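Local atomic coordinates of regulator of Ty1 transposition protein 107 (Saccharomyces cerevisiae, PDB entry 3T7K), a protein that binds the phosphorylated tail of histone H2A through its C-terminal tandem BRCT repeats, a recognition step in DNA damage repair. Residues D22-C30 with D58-L69. Sequence-based numbering, arbitrary orientation.
Sequences DLKAVCTGC and DKLNCIFAPKIL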
loop_
_atom_site.group_PDB
_atom_site.type_symbol
_atom_site.label_atom_id
_atom_site.label_comp_id
_atom_site.label_asym_id
_atom_site.label_seq_id
_atom_site.Cartn_x
_atom_site.Cartn_y
_atom_site.Cartn_z
ATOM N N ASP C 22 10.387 12.629 5.811
ATOM C CA ASP C 22 9.588 11.492 5.361
ATOM C C ASP C 22 10.040 10.930 3.997
ATOM O O ASP C 22 9.236 10.750 3.086
ATOM C CB ASP C 22 8.093 11.848 5.336
ATOM C CG ASP C 22 7.244 10.655 5.000
ATOM O OD1 ASP C 22 7.821 9.538 4.997
ATOM O OD2 ASP C 22 6.034 10.773 4.669
ATOM N N LEU C 23 11.327 10.624 3.880
ATOM C CA LEU C 23 11.880 10.098 2.636
ATOM C C LEU C 23 12.247 8.639 2.811
ATOM O O LEU C 23 12.907 8.267 3.775
ATOM C CB LEU C 23 13.126 10.896 2.218
ATOM C CG LEU C 23 12.893 12.392 2.030
ATOM C CD1 LEU C 23 14.160 13.062 1.591
ATOM C CD2 LEU C 23 11.789 12.648 1.005
ATOM N N LYS C 24 11.797 7.810 1.881
ATOM C CA LYS C 24 12.287 6.441 1.777
ATOM C C LYS C 24 12.961 6.368 0.405
ATOM O O LYS C 24 12.286 6.238 -0.611
ATOM C CB LYS C 24 11.127 5.437 1.903
ATOM C CG LYS C 24 10.462 5.419 3.287
ATOM C CD LYS C 24 9.033 4.892 3.210
ATOM C CE LYS C 24 8.132 5.818 2.384
ATOM N NZ LYS C 24 6.804 5.206 1.990
ATOM N N ALA C 25 14.288 6.476 0.387
ATOM C CA ALA C 25 15.016 6.671 -0.860
ATOM C C ALA C 25 15.957 5.516 -1.227
ATOM O O ALA C 25 16.274 4.649 -0.394
ATOM C CB ALA C 25 15.798 7.966 -0.806
ATOM N N VAL C 26 16.385 5.508 -2.487
ATOM C CA VAL C 26 17.591 4.814 -2.866
ATOM C C VAL C 26 18.432 5.881 -3.538
ATOM O O VAL C 26 17.887 6.871 -3.997
ATOM C CB VAL C 26 17.323 3.601 -3.804
ATOM C CG1 VAL C 26 16.418 2.595 -3.099
ATOM C CG2 VAL C 26 16.699 4.055 -5.108
ATOM N N CYS C 27 19.752 5.716 -3.537
ATOM C CA CYS C 27 20.621 6.585 -4.313
ATOM C C CYS C 27 21.114 5.798 -5.502
ATOM O O CYS C 27 21.302 4.585 -5.406
ATOM C CB CYS C 27 21.832 6.994 -3.496
ATOM S SG CYS C 27 21.372 7.769 -1.948
ATOM N N THR C 28 21.320 6.492 -6.612
ATOM C CA THR C 28 21.901 5.893 -7.809
ATOM C C THR C 28 22.829 6.959 -8.354
ATOM O O THR C 28 22.481 8.143 -8.336
ATOM C CB THR C 28 20.804 5.482 -8.831
ATOM O OG1 THR C 28 21.391 4.793 -9.944
ATOM C CG2 THR C 28 20.034 6.700 -9.335
ATOM N N GLY C 29 24.027 6.568 -8.781
ATOM C CA GLY C 29 25.015 7.551 -9.186
ATOM C C GLY C 29 25.513 8.364 -7.991
ATOM O O GLY C 29 26.051 9.467 -8.163
ATOM N N CYS C 30 25.327 7.828 -6.781
ATOM C CA CYS C 30 25.774 8.509 -5.554
ATOM C C CYS C 30 25.754 7.630 -4.297
ATOM O O CYS C 30 25.079 6.592 -4.260
ATOM C CB CYS C 30 25.012 9.834 -5.333
ATOM S SG CYS C 30 23.161 9.821 -5.415
ATOM N N ASP C 58 8.793 -1.844 0.642
ATOM C CA ASP C 58 9.306 -0.760 1.486
ATOM C C ASP C 58 8.694 0.568 1.059
ATOM O O ASP C 58 8.872 1.589 1.725
ATOM C CB ASP C 58 10.831 -0.667 1.430
ATOM C CG ASP C 58 11.509 -1.841 2.094
ATOM O OD1 ASP C 58 10.849 -2.535 2.897
ATOM O OD2 ASP C 58 12.704 -2.067 1.817
ATOM N N LYS C 59 8.000 0.539 -0.076
ATOM C CA LYS C 59 7.249 1.689 -0.562
ATOM C C LYS C 59 8.129 2.927 -0.684
ATOM O O LYS C 59 7.799 3.990 -0.158
ATOM C CB LYS C 59 6.064 1.964 0.365
ATOM C CG LYS C 59 4.972 0.905 0.291
ATOM C CD LYS C 59 4.426 0.797 -1.131
ATOM C CE LYS C 59 3.344 -0.263 -1.236
ATOM N NZ LYS C 59 2.845 -0.408 -2.633
ATOM N N LEU C 60 9.255 2.788 -1.373
ATOM C CA LEU C 60 10.140 3.919 -1.587
ATOM C C LEU C 60 9.358 5.052 -2.237
ATOM O O LEU C 60 8.407 4.808 -2.977
ATOM C CB LEU C 60 11.314 3.522 -2.468
ATOM C CG LEU C 60 12.033 2.257 -2.004
ATOM C CD1 LEU C 60 13.071 1.815 -3.038
ATOM C CD2 LEU C 60 12.668 2.468 -0.660
ATOM N N ASN C 61 9.751 6.291 -1.954
ATOM C CA ASN C 61 9.068 7.434 -2.543
ATOM C C ASN C 61 10.049 8.462 -3.088
ATOM O O ASN C 61 9.654 9.517 -3.561
ATOM C CB ASN C 61 8.118 8.082 -1.520
ATOM C CG ASN C 61 8.850 8.636 -0.297
ATOM O OD1 ASN C 61 10.063 8.811 -0.312
ATOM N ND2 ASN C 61 8.101 8.912 0.772
ATOM N N CYS C 62 11.334 8.146 -3.036
ATOM C CA CYS C 62 12.350 9.131 -3.353
ATOM C C CYS C 62 13.554 8.518 -4.047
ATOM O O CYS C 62 13.908 7.366 -3.815
ATOM C CB CYS C 62 12.797 9.817 -2.053
ATOM S SG CYS C 62 14.072 11.070 -2.242
ATOM N N ILE C 63 14.202 9.302 -4.893
ATOM C CA ILE C 63 15.454 8.873 -5.487
ATOM C C ILE C 63 16.436 10.018 -5.447
ATOM O O ILE C 63 16.085 11.141 -5.776
ATOM C CB ILE C 63 15.275 8.405 -6.955
ATOM C CG1 ILE C 63 16.638 8.154 -7.592
ATOM C CG2 ILE C 63 14.531 9.437 -7.775
ATOM C CD1 ILE C 63 16.868 6.709 -7.941
ATOM N N PHE C 64 17.654 9.734 -5.002
ATOM C CA PHE C 64 18.743 10.697 -5.064
ATOM C C PHE C 64 19.637 10.358 -6.242
ATOM O O PHE C 64 20.108 9.232 -6.357
ATOM C CB PHE C 64 19.569 10.661 -3.778
ATOM C CG PHE C 64 18.821 11.164 -2.561
ATOM C CD1 PHE C 64 18.648 12.519 -2.351
ATOM C CD2 PHE C 64 18.290 10.274 -1.645
ATOM C CE1 PHE C 64 17.953 12.983 -1.235
ATOM C CE2 PHE C 64 17.594 10.730 -0.533
ATOM C CZ PHE C 64 17.423 12.086 -0.335
ATOM N N ALA C 65 19.869 11.337 -7.108
ATOM C CA ALA C 65 20.717 11.150 -8.277
ATOM C C ALA C 65 21.168 12.512 -8.752
ATOM O O ALA C 65 20.418 13.479 -8.676
ATOM C CB ALA C 65 19.954 10.418 -9.401
ATOM N N PRO C 66 22.408 12.594 -9.243
ATOM C CA PRO C 66 22.964 13.834 -9.801
ATOM C C PRO C 66 22.229 14.293 -11.050
ATOM O O PRO C 66 22.185 15.496 -11.314
ATOM C CB PRO C 66 24.415 13.457 -10.126
ATOM C CG PRO C 66 24.430 11.964 -10.162
ATOM C CD PRO C 66 23.408 11.521 -9.165
ATOM N N LYS C 67 21.646 13.357 -11.800
ATOM C CA LYS C 67 20.915 13.686 -13.032
ATOM C C LYS C 67 20.098 12.490 -13.496
ATOM O O LYS C 67 20.245 11.388 -12.974
ATOM C CB LYS C 67 21.882 14.099 -14.155
ATOM C CG LYS C 67 22.915 13.025 -14.496
ATOM C CD LYS C 67 23.854 13.450 -15.628
ATOM C CE LYS C 67 23.138 13.502 -16.975
ATOM N NZ LYS C 67 24.103 13.555 -18.117
ATOM N N ILE C 68 19.240 12.705 -14.483
ATOM C CA ILE C 68 18.539 11.583 -15.100
ATOM C C ILE C 68 19.545 10.534 -15.565
ATOM O O ILE C 68 20.441 10.820 -16.362
ATOM C CB ILE C 68 17.640 12.034 -16.266
ATOM C CG1 ILE C 68 16.534 12.953 -15.748
ATOM C CG2 ILE C 68 17.018 10.832 -16.960
ATOM C CD1 ILE C 68 15.560 13.388 -16.820
ATOM N N LEU C 69 19.412 9.322 -15.035
ATOM C CA LEU C 69 20.346 8.242 -15.343
ATOM C C LEU C 69 19.645 6.981 -15.832
ATOM O O LEU C 69 18.478 6.728 -15.506
ATOM C CB LEU C 69 21.194 7.895 -14.120
ATOM C CG LEU C 69 22.177 8.953 -13.629
ATOM C CD1 LEU C 69 22.824 8.485 -12.338
ATOM C CD2 LEU C 69 23.228 9.251 -14.693
#
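The side-chain amide of N61 spans the backbone of D22-K24. Its OD1 accepts K24 N at 3.0 Å, with the donor above the carbonyl plane. Its ND2 gives a hydrogen bond to D22 O, close to the amide plane. N61 N donates to K24 O at 2.9 Å. The K24 chain crosses N61 at about a right angle and bends at chi3 (-65°), bringing NZ to K59 O at 2.7 Å. With an alanine for N61, K24 N and D22 O would probably lose these mates, and D22-K24 would be held less firmly.

The strands run parallel, and F64 N to V26 O and T28 N to F64 O are nearly straight bonds. On one face the F64 ring meets A25 CB through CE2 at 3.3 Å, and L23 CD1 reaches CZ. C27 SG lies obliquely, while C62 SG sits over the ring's rim. On the other face, I63 CD1 presses on T28 CG2 at 3.5 Å.

These are central strands of the parallel sheet in the N-terminal repeat of this BRCT tandem. The bond to F64 O helps place T28. T28 OG1 and G29 N bind the modified side chain of the bound peptide, consistent with a phosphate pocket.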